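Polysialic acid O-acetyltransferase (Escherichia coli, PDB 3JQY) transfers acetyl groups from acetyl-CoA to O7 or O9 of the sialic acid units in long capsular polysialic acid chains. Local coordinates at residues L64-V70 with V86-S92; K124-T128 with A161-I166; S168-V172 with I218-R222; I190-V196 with A206-A211. All coordinates share one frame; numbering follows the deposited sequence. Where two conformers were deposited one is given.

Contact 1: L64-V70 with V86-S92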
# COMPACT_ATOMS: atom_id res chain seq x y z
N LEU B 64 -5.61 30.48 5.31
CA LEU B 64 -5.85 29.28 6.11
C LEU B 64 -6.71 29.67 7.30
O LEU B 64 -6.36 30.58 8.06
CB LEU B 64 -4.53 28.70 6.61
CG LEU B 64 -4.63 27.58 7.65
CD1 LEU B 64 -5.40 26.40 7.10
CD2 LEU B 64 -3.25 27.14 8.13
N ILE B 65 -7.83 28.97 7.45
CA ILE B 65 -8.74 29.18 8.58
C ILE B 65 -8.90 27.86 9.32
O ILE B 65 -9.29 26.85 8.73
CB ILE B 65 -10.15 29.57 8.10
CG1 ILE B 65 -10.12 30.91 7.37
CG2 ILE B 65 -11.13 29.60 9.29
CD1 ILE B 65 -11.37 31.17 6.57
N ILE B 66 -8.58 27.85 10.61
CA ILE B 66 -8.82 26.67 11.43
C ILE B 66 -9.66 27.10 12.62
O ILE B 66 -9.28 27.99 13.36
CB ILE B 66 -7.50 26.06 11.93
CG1 ILE B 66 -6.56 25.75 10.77
CG2 ILE B 66 -7.79 24.80 12.76
CD1 ILE B 66 -5.26 25.09 11.18
N GLU B 67 -10.82 26.46 12.79
CA GLU B 67 -11.78 26.93 13.78
C GLU B 67 -11.49 26.44 15.20
O GLU B 67 -10.57 25.65 15.42
CB GLU B 67 -13.21 26.56 13.34
CG GLU B 67 -13.56 27.15 11.96
CD GLU B 67 -15.00 26.93 11.57
OE1 GLU B 67 -15.73 26.22 12.30
OE2 GLU B 67 -15.42 27.47 10.51
N ASP B 68 -12.26 26.96 16.16
CA ASP B 68 -12.13 26.55 17.55
C ASP B 68 -12.33 25.04 17.68
O ASP B 68 -13.08 24.43 16.91
CB ASP B 68 -13.20 27.25 18.41
CG ASP B 68 -12.85 28.69 18.75
OD1 ASP B 68 -11.71 29.14 18.49
OD2 ASP B 68 -13.73 29.39 19.30
N ASP B 69 -11.65 24.45 18.66
CA ASP B 69 -11.85 23.06 19.05
C ASP B 69 -11.46 22.03 18.00
O ASP B 69 -11.86 20.87 18.07
CB ASP B 69 -13.28 22.83 19.52
CG ASP B 69 -13.61 23.66 20.75
OD1 ASP B 69 -12.70 23.89 21.56
OD2 ASP B 69 -14.78 24.08 20.89
N VAL B 70 -10.66 22.45 17.02
CA VAL B 70 -10.06 21.51 16.10
C VAL B 70 -8.81 20.93 16.76
O VAL B 70 -8.10 21.63 17.50
CB VAL B 70 -9.72 22.21 14.77
CG1 VAL B 70 -8.99 21.26 13.82
CG2 VAL B 70 -10.98 22.76 14.13
N VAL B 86 -7.90 27.28 2.49
CA VAL B 86 -8.09 26.05 3.25
C VAL B 86 -8.87 26.40 4.52
O VAL B 86 -8.49 27.31 5.27
CB VAL B 86 -6.74 25.40 3.64
CG1 VAL B 86 -6.96 24.16 4.52
CG2 VAL B 86 -5.94 25.02 2.39
N ARG B 87 -9.98 25.70 4.75
CA ARG B 87 -10.78 25.94 5.94
C ARG B 87 -11.07 24.63 6.63
O ARG B 87 -11.61 23.69 6.02
CB ARG B 87 -12.09 26.63 5.60
CG ARG B 87 -12.98 26.88 6.83
CD ARG B 87 -14.31 27.54 6.43
NE ARG B 87 -15.17 27.77 7.59
CZ ARG B 87 -16.39 28.29 7.53
NH1 ARG B 87 -16.91 28.65 6.36
NH2 ARG B 87 -17.11 28.46 8.64
N ILE B 88 -10.72 24.56 7.91
CA ILE B 88 -10.96 23.37 8.71
C ILE B 88 -11.98 23.71 9.79
O ILE B 88 -11.73 24.52 10.67
CB ILE B 88 -9.66 22.86 9.32
CG1 ILE B 88 -8.64 22.55 8.22
CG2 ILE B 88 -9.92 21.62 10.18
CD1 ILE B 88 -7.31 22.03 8.71
N HIS B 89 -13.15 23.07 9.70
CA HIS B 89 -14.28 23.42 10.57
C HIS B 89 -14.17 22.86 11.98
O HIS B 89 -13.44 21.90 12.24
CB HIS B 89 -15.59 22.93 9.95
CG HIS B 89 -16.10 23.77 8.82
ND1 HIS B 89 -15.49 23.81 7.58
CD2 HIS B 89 -17.18 24.59 8.73
CE1 HIS B 89 -16.16 24.62 6.78
NE2 HIS B 89 -17.19 25.10 7.45
N LYS B 90 -14.93 23.46 12.90
CA LYS B 90 -14.84 23.15 14.33
C LYS B 90 -15.02 21.68 14.68
O LYS B 90 -15.75 20.94 14.00
CB LYS B 90 -15.86 23.99 15.11
CG LYS B 90 -17.28 23.84 14.59
CD LYS B 90 -18.31 24.37 15.59
CE LYS B 90 -18.13 25.85 15.88
NZ LYS B 90 -19.14 26.36 16.85
N ASN B 91 -14.33 21.26 15.73
CA ASN B 91 -14.49 19.94 16.34
C ASN B 91 -13.99 18.78 15.48
O ASN B 91 -14.28 17.62 15.76
CB ASN B 91 -15.93 19.72 16.77
CG ASN B 91 -16.31 20.60 17.94
OD1 ASN B 91 -15.77 20.45 19.03
ND2 ASN B 91 -17.24 21.52 17.71
N SER B 92 -13.25 19.09 14.43
CA SER B 92 -12.64 18.06 13.60
C SER B 92 -11.29 17.66 14.19
O SER B 92 -10.75 18.34 15.06
CB SER B 92 -12.45 18.57 12.17
OG SER B 92 -11.71 19.78 12.16
O HOH W 1 -11.52 18.13 17.89
O HOH W 2 -17.33 22.95 20.64

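Contact 2: K124-T128 with A161-I166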
# COMPACT_ATOMS: atom_id res chain seq x y z
N LYS B 124 -5.26 24.01 -8.95
CA LYS B 124 -6.37 24.87 -9.36
C LYS B 124 -7.67 24.08 -9.36
O LYS B 124 -8.42 24.06 -10.34
CB LYS B 124 -6.12 25.48 -10.74
CG LYS B 124 -7.12 26.57 -11.12
CD LYS B 124 -6.68 27.37 -12.34
CE LYS B 124 -6.04 28.70 -11.96
NZ LYS B 124 -4.70 28.57 -11.31
N CYS B 125 -7.94 23.41 -8.24
CA CYS B 125 -9.17 22.64 -8.11
C CYS B 125 -9.58 22.54 -6.65
O CYS B 125 -8.95 23.14 -5.78
CB CYS B 125 -9.04 21.26 -8.75
SG CYS B 125 -7.85 20.16 -7.95
N ASN B 126 -10.64 21.79 -6.37
CA ASN B 126 -11.21 21.79 -5.03
C ASN B 126 -11.25 20.40 -4.46
O ASN B 126 -11.59 19.44 -5.15
CB ASN B 126 -12.61 22.38 -5.06
CG ASN B 126 -12.65 23.77 -5.66
OD1 ASN B 126 -13.56 24.12 -6.41
ND2 ASN B 126 -11.64 24.57 -5.34
N VAL B 127 -10.90 20.27 -3.18
CA VAL B 127 -11.10 19.02 -2.47
C VAL B 127 -11.91 19.34 -1.23
O VAL B 127 -11.55 20.22 -0.46
CB VAL B 127 -9.76 18.36 -2.10
CG1 VAL B 127 -10.01 17.16 -1.20
CG2 VAL B 127 -9.01 17.93 -3.36
N THR B 128 -13.03 18.64 -1.07
CA THR B 128 -13.96 18.93 0.01
C THR B 128 -14.31 17.65 0.76
O THR B 128 -14.58 16.62 0.14
CB THR B 128 -15.27 19.52 -0.55
OG1 THR B 128 -15.00 20.81 -1.11
CG2 THR B 128 -16.30 19.66 0.56
N ALA B 161 -6.68 18.46 -13.81
CA ALA B 161 -7.14 18.23 -12.45
C ALA B 161 -8.65 18.39 -12.37
O ALA B 161 -9.24 19.21 -13.09
CB ALA B 161 -6.46 19.17 -11.48
N LYS B 162 -9.28 17.61 -11.49
CA LYS B 162 -10.73 17.64 -11.30
C LYS B 162 -11.08 17.48 -9.81
O LYS B 162 -10.41 16.73 -9.10
CB LYS B 162 -11.42 16.55 -12.12
CG LYS B 162 -11.20 16.69 -13.63
CD LYS B 162 -12.10 15.76 -14.42
CE LYS B 162 -11.92 15.96 -15.92
NZ LYS B 162 -11.97 17.40 -16.30
N ASP B 163 -12.11 18.19 -9.37
CA ASP B 163 -12.47 18.24 -7.95
C ASP B 163 -12.76 16.87 -7.33
O ASP B 163 -13.31 15.98 -7.98
CB ASP B 163 -13.73 19.10 -7.73
CG ASP B 163 -13.53 20.56 -8.10
OD1 ASP B 163 -12.40 20.98 -8.42
OD2 ASP B 163 -14.53 21.29 -8.08
N ILE B 164 -12.43 16.72 -6.05
CA ILE B 164 -12.86 15.57 -5.28
C ILE B 164 -13.84 16.05 -4.22
O ILE B 164 -13.57 17.02 -3.51
CB ILE B 164 -11.68 14.85 -4.60
CG1 ILE B 164 -10.79 14.21 -5.66
CG2 ILE B 164 -12.18 13.79 -3.64
CD1 ILE B 164 -9.41 13.80 -5.18
N ILE B 165 -14.98 15.39 -4.11
CA ILE B 165 -16.03 15.81 -3.19
C ILE B 165 -16.49 14.63 -2.36
O ILE B 165 -17.18 13.74 -2.86
CB ILE B 165 -17.24 16.42 -3.94
CG1 ILE B 165 -16.78 17.54 -4.87
CG2 ILE B 165 -18.27 16.95 -2.95
CD1 ILE B 165 -16.03 18.66 -4.18
N ILE B 166 -16.09 14.61 -1.10
CA ILE B 166 -16.57 13.60 -0.17
C ILE B 166 -17.73 14.19 0.63
O ILE B 166 -17.57 15.16 1.36
CB ILE B 166 -15.44 13.13 0.77
CG1 ILE B 166 -14.25 12.64 -0.05
CG2 ILE B 166 -15.95 12.05 1.73
CD1 ILE B 166 -13.03 12.32 0.76

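Contact 3: S168-V172 with I218-R222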
# COMPACT_ATOMS: atom_id res chain seq x y z
N SER B 168 -20.97 14.53 3.35
CA SER B 168 -21.05 14.34 4.79
C SER B 168 -21.32 12.88 5.12
O SER B 168 -21.98 12.16 4.36
CB SER B 168 -22.14 15.23 5.40
OG SER B 168 -21.79 16.60 5.29
N TYR B 169 -20.79 12.44 6.25
CA TYR B 169 -21.06 11.12 6.80
C TYR B 169 -20.58 9.99 5.87
O TYR B 169 -21.33 9.07 5.55
CB TYR B 169 -22.54 10.95 7.19
CG TYR B 169 -22.73 9.88 8.24
CD1 TYR B 169 -22.17 10.03 9.50
CD2 TYR B 169 -23.45 8.72 7.97
CE1 TYR B 169 -22.31 9.06 10.47
CE2 TYR B 169 -23.61 7.73 8.95
CZ TYR B 169 -23.04 7.91 10.20
OH TYR B 169 -23.17 6.96 11.18
N VAL B 170 -19.32 10.09 5.47
CA VAL B 170 -18.66 9.04 4.70
C VAL B 170 -17.54 8.41 5.52
O VAL B 170 -16.81 9.11 6.21
CB VAL B 170 -18.10 9.59 3.37
CG1 VAL B 170 -17.20 8.56 2.70
CG2 VAL B 170 -19.26 9.97 2.45
N TRP B 171 -17.43 7.09 5.43
CA TRP B 171 -16.34 6.36 6.06
C TRP B 171 -15.35 5.96 4.97
O TRP B 171 -15.67 5.15 4.09
CB TRP B 171 -16.89 5.12 6.79
CG TRP B 171 -15.84 4.15 7.30
CD1 TRP B 171 -14.51 4.37 7.45
CD2 TRP B 171 -16.07 2.80 7.74
NE1 TRP B 171 -13.88 3.25 7.95
CE2 TRP B 171 -14.83 2.27 8.15
CE3 TRP B 171 -17.21 2.00 7.83
CZ2 TRP B 171 -14.69 0.97 8.62
CZ3 TRP B 171 -17.08 0.71 8.32
CH2 TRP B 171 -15.83 0.20 8.70
N VAL B 172 -14.16 6.57 4.99
CA VAL B 172 -13.11 6.16 4.06
C VAL B 172 -12.12 5.29 4.82
O VAL B 172 -11.54 5.70 5.82
CB VAL B 172 -12.40 7.35 3.39
CG1 VAL B 172 -11.35 6.84 2.40
CG2 VAL B 172 -13.41 8.23 2.65
N ILE B 218 -26.79 0.66 1.97
CA ILE B 218 -26.15 0.53 3.27
C ILE B 218 -25.83 1.88 3.91
O ILE B 218 -25.85 2.92 3.25
CB ILE B 218 -24.85 -0.31 3.20
CG1 ILE B 218 -23.82 0.35 2.27
CG2 ILE B 218 -25.15 -1.71 2.72
CD1 ILE B 218 -22.91 1.34 2.95
N ILE B 219 -25.52 1.84 5.20
CA ILE B 219 -25.06 2.99 5.95
C ILE B 219 -24.21 2.46 7.11
O ILE B 219 -24.42 1.33 7.56
CB ILE B 219 -26.23 3.85 6.47
CG1 ILE B 219 -25.75 5.25 6.85
CG2 ILE B 219 -26.94 3.17 7.65
CD1 ILE B 219 -26.87 6.26 7.07
N TRP B 220 -23.27 3.26 7.59
CA TRP B 220 -22.33 2.83 8.63
C TRP B 220 -22.53 3.62 9.92
O TRP B 220 -23.22 4.64 9.92
CB TRP B 220 -20.89 3.05 8.14
CG TRP B 220 -20.62 4.50 7.87
CD1 TRP B 220 -20.98 5.21 6.76
CD2 TRP B 220 -19.97 5.43 8.75
NE1 TRP B 220 -20.59 6.52 6.88
CE2 TRP B 220 -19.97 6.69 8.10
CE3 TRP B 220 -19.39 5.33 10.02
CZ2 TRP B 220 -19.40 7.83 8.67
CZ3 TRP B 220 -18.83 6.47 10.59
CH2 TRP B 220 -18.84 7.70 9.92
N ALA B 221 -21.92 3.16 11.00
CA ALA B 221 -21.89 3.93 12.24
C ALA B 221 -20.53 3.77 12.92
O ALA B 221 -19.80 2.82 12.66
CB ALA B 221 -23.01 3.49 13.19
N ARG B 222 -20.20 4.72 13.79
CA ARG B 222 -18.90 4.73 14.44
C ARG B 222 -18.82 3.71 15.59
O ARG B 222 -17.83 3.01 15.74
CB ARG B 222 -18.57 6.14 14.93
CG ARG B 222 -17.09 6.42 15.10
CD ARG B 222 -16.85 7.88 15.46
NE ARG B 222 -16.94 8.79 14.32
CZ ARG B 222 -15.89 9.27 13.68
NH1 ARG B 222 -16.04 10.11 12.66
NH2 ARG B 222 -14.67 8.92 14.06
O HOH W 3 -21.87 7.14 13.71

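Contact 4: I190-V196 with A206-A211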
# COMPACT_ATOMS: atom_id res chain seq x y z
N ILE B 190 -15.94 3.42 1.85
CA ILE B 190 -14.89 2.99 0.93
C ILE B 190 -14.01 1.98 1.65
O ILE B 190 -13.46 2.27 2.71
CB ILE B 190 -14.02 4.16 0.42
CG1 ILE B 190 -14.88 5.25 -0.23
CG2 ILE B 190 -12.96 3.64 -0.56
CD1 ILE B 190 -15.73 4.75 -1.39
N GLY B 191 -13.87 0.79 1.07
CA GLY B 191 -13.16 -0.29 1.74
C GLY B 191 -11.66 -0.13 1.77
O GLY B 191 -11.06 0.50 0.89
N TYR B 192 -11.05 -0.72 2.80
CA TYR B 192 -9.59 -0.79 2.91
C TYR B 192 -8.95 -1.09 1.57
O TYR B 192 -9.42 -1.97 0.84
CB TYR B 192 -9.19 -1.92 3.88
CG TYR B 192 -7.70 -2.17 3.85
CD1 TYR B 192 -6.86 -1.57 4.79
CD2 TYR B 192 -7.12 -2.95 2.86
CE1 TYR B 192 -5.49 -1.77 4.75
CE2 TYR B 192 -5.76 -3.15 2.81
CZ TYR B 192 -4.95 -2.56 3.75
OH TYR B 192 -3.59 -2.76 3.70
N GLY B 193 -7.88 -0.36 1.25
CA GLY B 193 -7.04 -0.72 0.12
C GLY B 193 -7.56 -0.25 -1.23
O GLY B 193 -6.94 -0.50 -2.27
N SER B 194 -8.69 0.44 -1.23
CA SER B 194 -9.30 0.83 -2.50
C SER B 194 -8.50 1.90 -3.25
O SER B 194 -7.81 2.71 -2.64
CB SER B 194 -10.72 1.36 -2.26
OG SER B 194 -11.55 0.34 -1.74
N ILE B 195 -8.60 1.89 -4.57
CA ILE B 195 -8.30 3.07 -5.37
C ILE B 195 -9.56 3.41 -6.13
O ILE B 195 -10.00 2.66 -7.00
CB ILE B 195 -7.10 2.87 -6.32
CG1 ILE B 195 -5.83 2.58 -5.51
CG2 ILE B 195 -6.91 4.12 -7.18
CD1 ILE B 195 -4.53 2.56 -6.32
N VAL B 196 -10.17 4.54 -5.77
CA VAL B 196 -11.46 4.95 -6.31
C VAL B 196 -11.25 5.91 -7.46
O VAL B 196 -10.65 6.98 -7.29
CB VAL B 196 -12.32 5.63 -5.22
CG1 VAL B 196 -13.69 5.98 -5.79
CG2 VAL B 196 -12.44 4.73 -3.99
N ALA B 206 -18.04 0.54 -1.56
CA ALA B 206 -17.21 0.28 -2.72
C ALA B 206 -15.84 -0.19 -2.26
O ALA B 206 -15.35 0.22 -1.21
CB ALA B 206 -17.07 1.54 -3.55
N ALA B 207 -15.21 -1.04 -3.06
CA ALA B 207 -13.87 -1.53 -2.77
C ALA B 207 -13.19 -2.07 -4.03
O ALA B 207 -13.86 -2.38 -5.01
CB ALA B 207 -13.91 -2.62 -1.68
N GLY B 208 -11.87 -2.16 -3.99
CA GLY B 208 -11.10 -2.70 -5.10
C GLY B 208 -10.12 -1.70 -5.70
O GLY B 208 -10.10 -0.53 -5.33
N ASN B 209 -9.31 -2.19 -6.63
CA ASN B 209 -8.40 -1.35 -7.40
C ASN B 209 -8.43 -1.80 -8.85
O ASN B 209 -7.74 -2.75 -9.21
CB ASN B 209 -6.97 -1.47 -6.86
CG ASN B 209 -5.97 -0.68 -7.70
OD1 ASN B 209 -6.37 0.15 -8.52
ND2 ASN B 209 -4.68 -0.90 -7.47
N PRO B 210 -9.25 -1.14 -9.68
CA PRO B 210 -10.08 0.02 -9.31
C PRO B 210 -11.32 -0.38 -8.52
O PRO B 210 -11.82 -1.50 -8.65
CB PRO B 210 -10.49 0.59 -10.66
CG PRO B 210 -10.53 -0.59 -11.56
CD PRO B 210 -9.47 -1.55 -11.08
N ALA B 211 -11.82 0.54 -7.71
CA ALA B 211 -12.95 0.24 -6.84
C ALA B 211 -14.24 0.04 -7.65
O ALA B 211 -14.44 0.67 -8.70
CB ALA B 211 -13.13 1.34 -5.79
O HOH W 4 -9.76 -2.57 -1.89

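Contact 1: L64-V70 with V86-S92
Glu67 and Arg87 make the charged link of this contact. With Arg87 CG opposite the backbone N (chi1 179°) and the rest of the chain extended, NE and NH2 both donate to a single oxygen, Glu67 OE2, and the distance from Arg87 NH2 to Glu67 OE2 is 2.7 Å. OE2 lies in the guanidinium plane, yet the carboxylate is turned 46° from it. Its second oxygen has other work: Lys90 N donates to Glu67 OE1 (2.9 Å) from above the carboxylate plane. Glutamate suits the spot because one side chain serves both a charge and a backbone N-H. His89 NE2 sits 3.2 Å above the middle of the guanidinium plane of Arg87, while His89 ND1 is bonded to Ile108 O.

The backbone bonds are those of a parallel sheet: Ile65 N to Val86 O (2.8 Å), Ile88 N to Ile65 O, and Glu67 N to Ile88 O. They join successive coils of the left-handed parallel beta-helix of the hexapeptide-repeat family. Each strand runs into a type II turn, and Asp69 and Asn91 take the positive-phi corner, which these two residue types tolerate comparatively well.

Apolar packing fills the inner side. Leu64 CD1 meets Val86 CG1 at 3.8 Å, next to Phe79, and Val70 CG1 lies 3.8 Å from Ile88 CG2. On the outer side, Ile65 rests against the aliphatic CG of Arg87.

At the turns, Ser92 OG donates to His89 O (2.7 Å). One water bridges Asp69 O and Ser92 O; another joins Asp69 OD2 to Asn91 ND2.

Contact 2: K124-T128 with A161-I166
Strands 126-128 and 164-166 are stacked parallel strands on one side of the left-handed beta-helix, and Val127 meets Ile164 on its inner face. The chain between them includes a long excursion from the helix that carries Asp145, Gly146 and His147, which probably bind acetyl-CoA; Lys162, where it returns, lies near Lys180, which probably binds acetyl-CoA as well.

Three backbone bonds tie the strands: Ile164 N to Asn126 O (3.0 Å), Thr128 N to Ile164 O, and Ile166 N to Thr128 O (2.8 Å). One step before them a side chain takes over the acceptor's part. Asp163 CG stands beside its own backbone N (chi1 -64°), which lets OD1 accept from Asn126 N at 2.8 Å, from well above the carboxylate plane. Were Asp163 replaced by alanine, Asn126 N would probably lose this acceptor, weakening the pairing where the excursion rejoins the coil.

Val127 and Ile164, beta-branched residues suited to strands, both pack against Leu141 in the interior. On the outer face Ile165 CD1 folds back to Thr128 CB (3.8 Å). Next to the excursion, the small side chain of Ala161 brings its CB to 3.9 Å from Cys125 SG.

Contact 3: S168-V172 with I218-R222
The indole of Trp220 is clasped between Tyr169 on one face and Trp171 CB on the other, and Trp220 and Tyr169 exchange two hydrogen bonds that run in opposite directions. Trp220 NE1 donates to Tyr169 O at 3.0 Å, and Tyr169 OH donates to Trp220 O at 2.6 Å. In each case a ring's polar group reaches the other residue's backbone carbonyl. The carbonyl oxygen of Tyr169 lies near the indole plane, but NE1 stands above the carbonyl's own plane.

Tyr169 and the six-membered ring of Trp220 form an offset stack, with centroids 4.2 Å apart and planes at 14°. The indole can enter this slot because Trp220 CG lies between the backbone N and the carbonyl carbon (chi1 62°). Over the opposite face of the indole, Trp171 CB makes a CH-pi contact 3.7 Å from the centroid of the five-membered ring, close to the ring normal. Ile219 CG1 meets the edge of the tyrosine ring at Tyr169 CE2, 3.9 Å away. Large aromatic residues suit this buried place because their faces fill it while the phenol OH and indole N-H satisfy carbonyls. A water accepts from Arg222 N and donates to Tyr169 OH.

The aromatic cluster pins segment 218-222, which has left the beta-helix, back onto its coils. Strand 218-220 also pairs antiparallel with a strand of the second subunit, whose His147, a probable acetyl-CoA-binding residue, meets Trp171 edge-to-face. Within the chain, Tyr238 of helix 233-245 stacks on Tyr169, while Met134 of strand 134-135 and Val189 of strand 189-190 pack against Trp220.

Contact 4: I190-V196 with A206-A211
The amide of Asn209 has one face covered by Ile195: Ile195 CG1 stands over Asn209 CG at 3.9 Å, and Ile195 CD1 lies 3.6 Å from Asn209 ND2. At its nitrogen end, ND2 makes a weak hydrogen bond to Gly193 O of the third subunit. This is near the C-terminal end of the left-handed beta-helix, where segment 206-211 lies on the coil of 190-196 and three subunits meet. Shortening Asn209 to alanine is likely to uncover that side of Ile195 and to leave Gly193 O of the third subunit without its weak donor.

The backbone pairing comes in two parts. Gly191 N donates to Ala206 O (2.8 Å); past the type II turn of 191-194, Ile195 N donates to Gly208 O (2.9 Å) and Ala211 N to Ile195 O. Glycines suit three places for different reasons: a side chain at Gly191 would run into Ala207 CB across the contact, whereas the positive phi of Gly193 and the backbone angles of Gly208, which would press a CB against the preceding carbonyl O, favour glycine by themselves. A cis peptide before Pro210 bends the chain, after which Ala211 CB meets Val196 CG2 at 3.9 Å.

Ser194 locks the turn. With OG turned away from its own carbonyl carbon (chi1 -64°), Ser194 donates to Gly191 O at 2.7 Å, and Ser194 N reaches the same carbonyl from the same face. One water accepts from Gly208 N (3.0 Å) and donates to Tyr192 O.

In the fold
Contacts 1 and 2 belong to the same parallel sheet, one side of the left-handed beta-helix, with strand 105-108 lying between strands 85-88 and 126-129; their centres are about 19 Å apart. Contacts 3 and 4 reach a second sheet of the helix; their centres are about 15 Å apart, and a probable hydrogen bond from Ile190 N to Trp171 O joins them. Along the chain contacts 1 and 2 close in turn, whereas contact 4 forms wholly within the span between the segments of contact 3. Contacts 1 and 4 lie on opposite sides of the chain's centre, with centres about 28 Å apart. The first two hold coils together within one subunit; the last two also touch neighbouring subunits of the trimer.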